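Local coordinates for uncharacterized protein (Legionella longbeachae NSW150, PDB 4JZA) that probably hydrolyses phosphatidylinositol 3-phosphate as a phosphoinositide phosphatase, a reaction suggesting a part in lipid metabolism at the Legionella-host interface, at residues L174-K184 against S304-V312; I421-I431 against Y468-Y476. All blocks are in the same frame, centred on the assembly; numbering follows the deposited sequence.

Interaction 1 closes in the chain before interaction 2 opens; their centres lie 40 Å apart and their nearest atoms about 24 Å, so the two do not touch. They are separate packing sites in different connections of one nine-stranded mixed sheet. Interaction 1 joins helix 172-183, which follows strand 159-166, to a segment that leads on towards strand 352-359, the next strand in the sheet. Interaction 2 joins the chain beyond strand 412-416 to the hairpin that follows its parallel neighbour, strand 462-465. Helix 388-402, which packs on interaction 1, is the last helix before strand 412-416. The largely helical 119-residue excursion bracketed by interaction 1 includes the phosphoinositide phosphatase insertion domain, roughly residues 189-282.

Interaction 1: L174-K184 against S304-V312; sequences LLDELTLIKAK and SSLPQWYWV
The indole of Trp309 presents its edge to helix 172-183: Glu177 OE1 lies in the ring plane and Leu178 CD2 also borders the edge, while Leu174 CD1 and Ile181 CD1 approach obliquely. One face of the same ring is covered from within its own segment by Pro307 CG and Tyr310 CB. The phenol ring of Tyr310, in turn, has Ile181 CG1 over the centre of a face, 4.2 Å from the ring centroid and nearly along the ring normal, the geometry of a CH-pi contact.

Trp309 fills the hole formed by Leu174, Glu177, Leu178 and Ile181, a knob-into-hole arrangement. Its one polar atom, NE1, donates to Glu177 OE1 at 2.8 Å with an N-H...O angle of 158°. The acceptor lies in the indole plane, yet the donor stands well above the carboxylate plane; the two planes are 58° apart. The buried carboxylate is gripped a second time, through OE2, by a salt bridge to Arg393, an arrangement that would be expected to keep it ionised. Pro307 CG packs against the aliphatic part of the same glutamate, 3.8 Å from Glu177 CG.

Further towards the C-terminal end of the helix, Leu306 reaches in through CD2, which lies 3.6 Å from Leu180 CB and 3.8 Å from Ile181 CG1. With CG1 set anti to the carbonyl carbon (chi1 -69°), Ile181 reaches both rings with CD1, which lies 3.7 Å from Tyr310 CD1 and also touches Trp309 CH2. At the exposed end, Lys184 CE rests on Ser305 CB at 3.6 Å.

Helix 388-402 touches Trp309 through Val390 and Arg393, helix 315-325 packs on Leu178 and Tyr310, and the hydroxyl of Tyr310 bonds to Pro187 O, tying helix 308-311 to the loop beyond helix 172-183.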
loop_
_atom_site.group_PDB
_atom_site.type_symbol
_atom_site.label_atom_id
_atom_site.label_comp_id
_atom_site.label_asym_id
_atom_site.label_seq_id
_atom_site.Cartn_x
_atom_site.Cartn_y
_atom_site.Cartn_z
ATOM N N LEU A 174 -0.654 -16.233 -14.822
ATOM C CA LEU A 174 -0.050 -14.962 -14.512
ATOM C C LEU A 174 1.390 -14.961 -14.939
ATOM O O LEU A 174 1.898 -13.952 -15.424
ATOM C CB LEU A 174 -0.129 -14.642 -13.015
ATOM C CG LEU A 174 0.454 -13.248 -12.668
ATOM C CD1 LEU A 174 -0.611 -12.187 -12.831
ATOM C CD2 LEU A 174 1.010 -13.195 -11.265
ATOM N N LEU A 175 2.078 -16.068 -14.738
ATOM C CA LEU A 175 3.496 -16.114 -15.142
ATOM C C LEU A 175 3.624 -15.866 -16.625
ATOM O O LEU A 175 4.569 -15.184 -17.051
ATOM C CB LEU A 175 4.160 -17.452 -14.776
ATOM C CG LEU A 175 4.185 -17.764 -13.289
ATOM C CD1 LEU A 175 4.954 -19.027 -13.011
ATOM C CD2 LEU A 175 4.838 -16.613 -12.556
ATOM N N ASP A 176 2.669 -16.404 -17.401
ATOM C CA ASP A 176 2.674 -16.239 -18.847
ATOM C C ASP A 176 2.426 -14.807 -19.233
ATOM O O ASP A 176 3.133 -14.246 -20.085
ATOM C CB ASP A 176 1.611 -17.121 -19.506
ATOM C CG ASP A 176 1.942 -18.605 -19.414
ATOM O OD1 ASP A 176 3.149 -18.992 -19.301
ATOM O OD2 ASP A 176 0.964 -19.379 -19.427
ATOM N N GLU A 177 1.438 -14.201 -18.581
ATOM C CA GLU A 177 1.205 -12.775 -18.752
ATOM C C GLU A 177 2.423 -11.910 -18.376
ATOM O O GLU A 177 2.716 -10.941 -19.059
ATOM C CB GLU A 177 -0.015 -12.356 -17.971
ATOM C CG GLU A 177 -1.324 -12.952 -18.483
ATOM C CD GLU A 177 -2.425 -12.867 -17.447
ATOM O OE1 GLU A 177 -2.153 -12.591 -16.252
ATOM O OE2 GLU A 177 -3.582 -13.080 -17.816
ATOM N N LEU A 178 3.137 -12.239 -17.306
ATOM C CA LEU A 178 4.318 -11.461 -16.937
ATOM C C LEU A 178 5.424 -11.574 -17.972
ATOM O O LEU A 178 6.122 -10.587 -18.306
ATOM C CB LEU A 178 4.830 -11.854 -15.554
ATOM C CG LEU A 178 3.879 -11.518 -14.405
ATOM C CD1 LEU A 178 4.383 -12.141 -13.118
ATOM C CD2 LEU A 178 3.700 -10.023 -14.196
ATOM N N THR A 179 5.562 -12.772 -18.515
ATOM C CA THR A 179 6.507 -13.020 -19.590
ATOM C C THR A 179 6.188 -12.177 -20.827
ATOM O O THR A 179 7.096 -11.596 -21.402
ATOM C CB THR A 179 6.500 -14.528 -19.914
ATOM O OG1 THR A 179 6.951 -15.253 -18.761
ATOM C CG2 THR A 179 7.402 -14.856 -21.134
ATOM N N LEU A 180 4.918 -12.114 -21.238
ATOM C CA LEU A 180 4.532 -11.249 -22.339
ATOM C C LEU A 180 4.874 -9.756 -22.068
ATOM O O LEU A 180 5.378 -9.039 -22.942
ATOM C CB LEU A 180 3.027 -11.364 -22.607
ATOM C CG LEU A 180 2.543 -12.594 -23.350
ATOM C CD1 LEU A 180 1.013 -12.650 -23.356
ATOM C CD2 LEU A 180 3.072 -12.599 -24.779
ATOM N N ILE A 181 4.549 -9.280 -20.865
ATOM C CA ILE A 181 4.833 -7.906 -20.488
ATOM C C ILE A 181 6.326 -7.576 -20.738
ATOM O O ILE A 181 6.630 -6.576 -21.369
ATOM C CB ILE A 181 4.368 -7.627 -19.031
ATOM C CG1 ILE A 181 2.838 -7.645 -18.945
ATOM C CG2 ILE A 181 4.833 -6.256 -18.538
ATOM C CD1 ILE A 181 2.295 -7.902 -17.559
ATOM N N LYS A 182 7.248 -8.431 -20.297
ATOM C CA LYS A 182 8.652 -8.191 -20.563
ATOM C C LYS A 182 8.971 -8.280 -22.028
ATOM O O LYS A 182 9.775 -7.518 -22.559
ATOM C CB LYS A 182 9.534 -9.226 -19.935
ATOM C CG LYS A 182 9.428 -9.331 -18.452
ATOM C CD LYS A 182 10.487 -10.289 -17.935
ATOM C CE LYS A 182 11.888 -9.690 -17.993
ATOM N NZ LYS A 182 12.844 -10.551 -17.246
ATOM N N ALA A 183 8.380 -9.242 -22.709
ATOM C CA ALA A 183 8.771 -9.423 -24.094
ATOM C C ALA A 183 8.331 -8.220 -24.940
ATOM O O ALA A 183 8.989 -7.929 -25.955
ATOM C CB ALA A 183 8.247 -10.729 -24.644
ATOM N N LYS A 184 7.262 -7.523 -24.516
ATOM C CA LYS A 184 6.780 -6.329 -25.205
ATOM C C LYS A 184 7.398 -5.073 -24.672
ATOM O O LYS A 184 7.008 -3.963 -25.054
ATOM C CB LYS A 184 5.242 -6.282 -25.222
ATOM C CG LYS A 184 4.694 -7.518 -25.916
ATOM C CD LYS A 184 3.220 -7.476 -26.217
ATOM C CE LYS A 184 2.783 -8.848 -26.751
ATOM N NZ LYS A 184 2.946 -8.981 -28.236
ATOM N N SER A 304 -4.916 -5.852 -27.005
ATOM C CA SER A 304 -5.405 -7.165 -26.589
ATOM C C SER A 304 -4.319 -8.196 -26.435
ATOM O O SER A 304 -4.577 -9.302 -25.992
ATOM C CB SER A 304 -6.457 -7.685 -27.566
ATOM O OG SER A 304 -5.870 -7.891 -28.818
ATOM N N SER A 305 -3.098 -7.849 -26.806
ATOM C CA SER A 305 -1.950 -8.746 -26.557
ATOM C C SER A 305 -1.577 -8.950 -25.082
ATOM O O SER A 305 -0.947 -9.936 -24.743
ATOM C CB SER A 305 -0.721 -8.194 -27.263
ATOM O OG SER A 305 -0.884 -8.337 -28.642
ATOM N N LEU A 306 -1.898 -7.971 -24.243
ATOM C CA LEU A 306 -1.660 -8.039 -22.830
ATOM C C LEU A 306 -2.990 -8.038 -22.097
ATOM O O LEU A 306 -3.984 -7.588 -22.584
ATOM C CB LEU A 306 -0.821 -6.865 -22.396
ATOM C CG LEU A 306 0.587 -6.978 -22.933
ATOM C CD1 LEU A 306 1.370 -5.685 -22.662
ATOM C CD2 LEU A 306 1.267 -8.194 -22.330
ATOM N N PRO A 307 -3.003 -8.570 -20.903
ATOM C CA PRO A 307 -4.244 -8.704 -20.158
ATOM C C PRO A 307 -4.803 -7.414 -19.591
ATOM O O PRO A 307 -4.062 -6.505 -19.238
ATOM C CB PRO A 307 -3.847 -9.619 -19.029
ATOM C CG PRO A 307 -2.390 -9.328 -18.832
ATOM C CD PRO A 307 -1.828 -9.085 -20.173
ATOM N N GLN A 308 -6.130 -7.365 -19.509
ATOM C CA GLN A 308 -6.862 -6.179 -19.075
ATOM C C GLN A 308 -6.490 -5.740 -17.651
ATOM O O GLN A 308 -6.433 -4.557 -17.371
ATOM C CB GLN A 308 -8.348 -6.455 -19.220
ATOM C CG GLN A 308 -9.269 -5.275 -19.049
ATOM C CD GLN A 308 -10.737 -5.695 -19.139
ATOM O OE1 GLN A 308 -11.079 -6.870 -18.954
ATOM N NE2 GLN A 308 -11.616 -4.735 -19.406
ATOM N N TRP A 309 -6.188 -6.669 -16.751
ATOM C CA TRP A 309 -5.704 -6.263 -15.446
ATOM C C TRP A 309 -4.455 -5.398 -15.523
ATOM O O TRP A 309 -4.246 -4.560 -14.674
ATOM C CB TRP A 309 -5.469 -7.444 -14.517
ATOM C CG TRP A 309 -4.369 -8.366 -14.846
ATOM C CD1 TRP A 309 -4.495 -9.618 -15.321
ATOM C CD2 TRP A 309 -2.981 -8.144 -14.650
ATOM N NE1 TRP A 309 -3.269 -10.200 -15.450
ATOM C CE2 TRP A 309 -2.316 -9.297 -15.053
ATOM C CE3 TRP A 309 -2.226 -7.075 -14.159
ATOM C CZ2 TRP A 309 -0.905 -9.416 -14.994
ATOM C CZ3 TRP A 309 -0.815 -7.198 -14.099
ATOM C CH2 TRP A 309 -0.188 -8.358 -14.504
ATOM N N TYR A 310 -3.615 -5.603 -16.522
ATOM C CA TYR A 310 -2.378 -4.851 -16.642
ATOM C C TYR A 310 -2.715 -3.435 -17.034
ATOM O O TYR A 310 -2.193 -2.485 -16.441
ATOM C CB TYR A 310 -1.452 -5.484 -17.675
ATOM C CG TYR A 310 -0.234 -4.706 -17.919
ATOM C CD1 TYR A 310 0.752 -4.624 -16.944
ATOM C CD2 TYR A 310 -0.040 -4.026 -19.121
ATOM C CE1 TYR A 310 1.903 -3.876 -17.155
ATOM C CE2 TYR A 310 1.116 -3.274 -19.333
ATOM C CZ TYR A 310 2.090 -3.200 -18.345
ATOM O OH TYR A 310 3.259 -2.459 -18.511
ATOM N N TRP A 311 -3.625 -3.273 -17.993
ATOM C CA TRP A 311 -3.901 -1.928 -18.543
ATOM C C TRP A 311 -4.565 -0.954 -17.558
ATOM O O TRP A 311 -4.477 0.244 -17.723
ATOM C CB TRP A 311 -4.742 -2.013 -19.836
ATOM C CG TRP A 311 -4.076 -2.745 -20.996
ATOM C CD1 TRP A 311 -4.524 -3.863 -21.595
ATOM C CD2 TRP A 311 -2.857 -2.390 -21.671
ATOM N NE1 TRP A 311 -3.662 -4.239 -22.591
ATOM C CE2 TRP A 311 -2.637 -3.340 -22.662
ATOM C CE3 TRP A 311 -1.952 -1.342 -21.545
ATOM C CZ2 TRP A 311 -1.545 -3.298 -23.503
ATOM C CZ3 TRP A 311 -0.861 -1.298 -22.398
ATOM C CH2 TRP A 311 -0.677 -2.249 -23.365
ATOM N N VAL A 312 -5.255 -1.455 -16.555
ATOM C CA VAL A 312 -5.855 -0.569 -15.549
ATOM C C VAL A 312 -4.838 -0.076 -14.485
ATOM O O VAL A 312 -5.097 0.892 -13.732
ATOM C CB VAL A 312 -7.087 -1.211 -14.899
ATOM C CG1 VAL A 312 -8.123 -1.535 -15.961
ATOM C CG2 VAL A 312 -6.714 -2.467 -14.136
#

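Interaction 2: I421-I431 against Y468-Y476; sequences IHATEYVPNWI and YNMAKRLYY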
loop_
_atom_site.group_PDB
_atom_site.type_symbol
_atom_site.label_atom_id
_atom_site.label_comp_id
_atom_site.label_asym_id
_atom_site.label_seq_id
_atom_site.Cartn_x
_atom_site.Cartn_y
_atom_site.Cartn_z
ATOM N N ILE A 421 -21.232 -2.769 5.723
ATOM C CA ILE A 421 -22.051 -1.679 6.272
ATOM C C ILE A 421 -22.507 -0.838 5.100
ATOM O O ILE A 421 -21.660 -0.408 4.323
ATOM C CB ILE A 421 -21.238 -0.855 7.305
ATOM C CG1 ILE A 421 -22.089 0.245 7.927
ATOM C CG2 ILE A 421 -19.954 -0.244 6.722
ATOM C CD1 ILE A 421 -22.709 -0.172 9.238
ATOM N N HIS A 422 -23.823 -0.672 4.908
ATOM C CA HIS A 422 -24.355 0.201 3.822
ATOM C C HIS A 422 -24.053 1.676 4.127
ATOM O O HIS A 422 -23.804 2.060 5.281
ATOM C CB HIS A 422 -25.869 0.039 3.601
ATOM C CG HIS A 422 -26.257 -1.157 2.781
ATOM N ND1 HIS A 422 -26.486 -1.095 1.414
ATOM C CD2 HIS A 422 -26.489 -2.444 3.148
ATOM C CE1 HIS A 422 -26.825 -2.300 0.976
ATOM N NE2 HIS A 422 -26.833 -3.133 2.008
ATOM N N ALA A 423 -24.088 2.507 3.088
ATOM C CA ALA A 423 -23.874 3.935 3.264
ATOM C C ALA A 423 -24.935 4.596 4.154
ATOM O O ALA A 423 -24.654 5.559 4.846
ATOM C CB ALA A 423 -23.822 4.619 1.919
ATOM N N THR A 424 -26.153 4.083 4.163
ATOM C CA THR A 424 -27.198 4.694 4.994
ATOM C C THR A 424 -27.030 4.455 6.501
ATOM O O THR A 424 -27.697 5.101 7.303
ATOM C CB THR A 424 -28.597 4.236 4.529
ATOM O OG1 THR A 424 -28.600 2.816 4.353
ATOM C CG2 THR A 424 -28.946 4.907 3.185
ATOM N N GLU A 425 -26.134 3.545 6.885
ATOM C CA GLU A 425 -25.922 3.183 8.293
ATOM C C GLU A 425 -24.537 3.557 8.881
ATOM O O GLU A 425 -24.370 3.536 10.105
ATOM C CB GLU A 425 -26.154 1.697 8.442
ATOM C CG GLU A 425 -27.493 1.244 7.873
ATOM C CD GLU A 425 -27.591 -0.271 7.694
ATOM O OE1 GLU A 425 -26.602 -0.938 7.262
ATOM O OE2 GLU A 425 -28.685 -0.791 7.980
ATOM N N TYR A 426 -23.578 3.927 8.018
ATOM C CA TYR A 426 -22.171 4.079 8.398
ATOM C C TYR A 426 -21.836 5.357 9.200
ATOM O O TYR A 426 -21.958 6.500 8.694
ATOM C CB TYR A 426 -21.252 3.962 7.152
ATOM C CG TYR A 426 -19.768 4.261 7.431
ATOM C CD1 TYR A 426 -19.036 3.506 8.347
ATOM C CD2 TYR A 426 -19.126 5.316 6.816
ATOM C CE1 TYR A 426 -17.706 3.784 8.611
ATOM C CE2 TYR A 426 -17.807 5.607 7.084
ATOM C CZ TYR A 426 -17.100 4.834 7.978
ATOM O OH TYR A 426 -15.780 5.143 8.241
ATOM N N VAL A 427 -21.395 5.151 10.449
ATOM C CA VAL A 427 -20.856 6.240 11.273
ATOM C C VAL A 427 -19.338 6.096 11.404
ATOM O O VAL A 427 -18.851 5.103 11.956
ATOM C CB VAL A 427 -21.445 6.261 12.710
ATOM C CG1 VAL A 427 -20.997 7.531 13.444
ATOM C CG2 VAL A 427 -22.968 6.141 12.701
ATOM N N PRO A 428 -18.580 7.077 10.898
ATOM C CA PRO A 428 -17.128 7.060 11.129
ATOM C C PRO A 428 -16.769 7.084 12.631
ATOM O O PRO A 428 -17.233 7.970 13.353
ATOM C CB PRO A 428 -16.637 8.330 10.405
ATOM C CG PRO A 428 -17.692 8.644 9.385
ATOM C CD PRO A 428 -18.991 8.170 9.995
ATOM N N ASN A 429 -15.980 6.097 13.080
ATOM C CA ASN A 429 -15.630 5.910 14.511
ATOM C C ASN A 429 -14.243 5.277 14.717
ATOM O O ASN A 429 -13.509 5.087 13.751
ATOM C CB ASN A 429 -16.694 5.088 15.221
ATOM C CG ASN A 429 -16.852 3.697 14.642
ATOM O OD1 ASN A 429 -15.964 3.155 13.942
ATOM N ND2 ASN A 429 -18.009 3.110 14.918
ATOM N N TRP A 430 -13.863 4.957 15.953
ATOM C CA TRP A 430 -12.487 4.505 16.171
ATOM C C TRP A 430 -12.118 3.197 15.463
ATOM O O TRP A 430 -10.953 2.966 15.136
ATOM C CB TRP A 430 -12.151 4.459 17.654
ATOM C CG TRP A 430 -12.760 3.369 18.463
ATOM C CD1 TRP A 430 -14.090 3.149 18.691
ATOM C CD2 TRP A 430 -12.043 2.396 19.234
ATOM N NE1 TRP A 430 -14.245 2.075 19.529
ATOM C CE2 TRP A 430 -13.007 1.593 19.879
ATOM C CE3 TRP A 430 -10.676 2.120 19.431
ATOM C CZ2 TRP A 430 -12.653 0.527 20.728
ATOM C CZ3 TRP A 430 -10.317 1.062 20.268
ATOM C CH2 TRP A 430 -11.310 0.274 20.909
ATOM N N ILE A 431 -13.106 2.368 15.174
ATOM C CA ILE A 431 -12.820 1.070 14.604
ATOM C C ILE A 431 -12.374 1.164 13.135
ATOM O O ILE A 431 -11.644 0.291 12.648
ATOM C CB ILE A 431 -14.036 0.151 14.742
ATOM C CG1 ILE A 431 -14.365 -0.061 16.214
ATOM C CG2 ILE A 431 -13.771 -1.186 14.064
ATOM C CD1 ILE A 431 -15.850 -0.130 16.467
ATOM N N TYR A 468 -18.301 -7.864 13.166
ATOM C CA TYR A 468 -18.262 -7.382 14.551
ATOM C C TYR A 468 -17.921 -5.869 14.473
ATOM O O TYR A 468 -16.758 -5.465 14.425
ATOM C CB TYR A 468 -17.293 -8.181 15.452
ATOM C CG TYR A 468 -17.384 -7.731 16.886
ATOM C CD1 TYR A 468 -18.592 -7.793 17.557
ATOM C CD2 TYR A 468 -16.292 -7.201 17.562
ATOM C CE1 TYR A 468 -18.722 -7.351 18.859
ATOM C CE2 TYR A 468 -16.407 -6.755 18.877
ATOM C CZ TYR A 468 -17.629 -6.834 19.511
ATOM O OH TYR A 468 -17.824 -6.422 20.787
ATOM N N ASN A 469 -18.966 -5.053 14.416
ATOM C CA ASN A 469 -18.828 -3.639 14.129
ATOM C C ASN A 469 -19.912 -2.791 14.853
ATOM O O ASN A 469 -20.984 -3.295 15.220
ATOM C CB ASN A 469 -18.882 -3.450 12.615
ATOM C CG ASN A 469 -18.446 -2.058 12.191
ATOM O OD1 ASN A 469 -17.528 -1.448 12.793
ATOM N ND2 ASN A 469 -19.144 -1.508 11.174
HETATM N N MSE A 470 -19.606 -1.518 15.090
HETATM C CA MSE A 470 -20.509 -0.601 15.775
HETATM C C MSE A 470 -20.811 0.552 14.872
HETATM O O MSE A 470 -19.892 1.195 14.362
HETATM C CB MSE A 470 -19.787 -0.085 17.020
HETATM C CG MSE A 470 -20.635 0.863 17.869
HETATM SE SE MSE A 470 -22.217 -0.067 18.604
HETATM C CE MSE A 470 -21.406 -0.547 20.346
ATOM N N ALA A 471 -22.093 0.823 14.645
ATOM C CA ALA A 471 -22.512 2.083 14.008
ATOM C C ALA A 471 -23.630 2.913 14.629
ATOM O O ALA A 471 -23.374 3.865 15.350
ATOM C CB ALA A 471 -22.940 1.839 12.567
ATOM N N LYS A 472 -24.864 2.548 14.339
ATOM C CA LYS A 472 -26.007 3.089 15.029
ATOM C C LYS A 472 -26.230 2.025 16.113
ATOM O O LYS A 472 -26.484 2.333 17.277
ATOM C CB LYS A 472 -27.185 3.121 14.056
ATOM C CG LYS A 472 -28.505 3.567 14.655
ATOM C CD LYS A 472 -28.649 5.077 14.588
ATOM C CE LYS A 472 -29.919 5.536 15.289
ATOM N NZ LYS A 472 -29.713 6.862 15.922
ATOM N N ARG A 473 -26.088 0.767 15.704
ATOM C CA ARG A 473 -26.237 -0.393 16.588
ATOM C C ARG A 473 -25.025 -1.330 16.471
ATOM O O ARG A 473 -24.214 -1.166 15.600
ATOM C CB ARG A 473 -27.515 -1.142 16.204
ATOM C CG ARG A 473 -27.600 -1.467 14.708
ATOM C CD ARG A 473 -28.830 -2.291 14.355
ATOM N NE ARG A 473 -28.744 -2.864 13.010
ATOM C CZ ARG A 473 -28.249 -4.070 12.723
ATOM N NH1 ARG A 473 -27.768 -4.873 13.672
ATOM N NH2 ARG A 473 -28.227 -4.490 11.470
ATOM N N LEU A 474 -24.916 -2.318 17.337
ATOM C CA LEU A 474 -23.883 -3.313 17.186
ATOM C C LEU A 474 -24.228 -4.192 16.000
ATOM O O LEU A 474 -25.401 -4.453 15.763
ATOM C CB LEU A 474 -23.798 -4.186 18.435
ATOM C CG LEU A 474 -22.629 -5.183 18.489
ATOM C CD1 LEU A 474 -21.260 -4.519 18.415
ATOM C CD2 LEU A 474 -22.720 -6.019 19.751
ATOM N N TYR A 475 -23.213 -4.643 15.259
ATOM C CA TYR A 475 -23.392 -5.650 14.182
ATOM C C TYR A 475 -22.565 -6.872 14.537
ATOM O O TYR A 475 -21.381 -6.732 14.880
ATOM C CB TYR A 475 -22.898 -5.126 12.842
ATOM C CG TYR A 475 -23.739 -4.038 12.238
ATOM C CD1 TYR A 475 -23.568 -2.704 12.618
ATOM C CD2 TYR A 475 -24.690 -4.336 11.253
ATOM C CE1 TYR A 475 -24.337 -1.702 12.063
ATOM C CE2 TYR A 475 -25.460 -3.336 10.689
ATOM C CZ TYR A 475 -25.286 -2.019 11.099
ATOM O OH TYR A 475 -26.060 -1.022 10.538
ATOM N N TYR A 476 -23.174 -8.050 14.487
ATOM C CA TYR A 476 -22.538 -9.289 14.919
ATOM C C TYR A 476 -23.195 -10.476 14.245
ATOM O O TYR A 476 -24.184 -10.317 13.552
ATOM C CB TYR A 476 -22.623 -9.442 16.430
ATOM C CG TYR A 476 -24.028 -9.400 16.960
ATOM C CD1 TYR A 476 -24.685 -8.199 17.127
ATOM C CD2 TYR A 476 -24.697 -10.561 17.293
ATOM C CE1 TYR A 476 -25.972 -8.157 17.612
ATOM C CE2 TYR A 476 -25.982 -10.527 17.778
ATOM C CZ TYR A 476 -26.614 -9.322 17.934
ATOM O OH TYR A 476 -27.893 -9.288 18.419
#
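Asn429 ND2 donates to the backbone carbonyl Met470 O at 2.7 Å, with a bent N-H...O angle of 132°. The acceptor lies near the plane of the asparagine amide, whereas the donor stands well out of the carbonyl plane. Asn429 holds CG between its backbone N and carbonyl carbon (chi1 61°), a setting that carries the amide towards the opposite segment. The other end of that amide, OD1, accepts a weak bond from Ile431 N in the pattern of an Asx turn, so the amide makes one bond across the contact and a weak one within its own loop.

Beside this bond, Ile431 CD1 meets the CB of Met470, a selenomethionine here, at 4.0 Å, and CG2 of the same isoleucine packs at the amide oxygen of Asn469.

The receiving segment is a small beta-hairpin. Strands 469-470 and 474-475 run antiparallel, with Asn469 and Tyr475 exchanging both backbone bonds as a hydrogen-bonded pair, and Ala471 N bonds to Arg473 O near the turn. The loop 421-431 runs beside this hairpin without forming a strand of its own; its bond to Met470 O comes from a side chain.

Towards the turn apolar and polar groups mix. Ala471 CB touches Ile421 CD1 at 3.9 Å and Val427 CG2 at 4.3 Å. That Ile421 methyl also approaches the Tyr475 ring obliquely, 3.6 Å from CE1, the two side chains crossing at about a right angle. Glu425 brings its carboxylate to the phenol end, with OE1 3.3 Å from Tyr475 OH and the carboxylate and ring planes 62° apart. Arg473 NH1 lies over one face of this ring, towards its rim.

On helix 622-625, Trp624 stacks on Tyr468 and touches both Trp430 and Ile431.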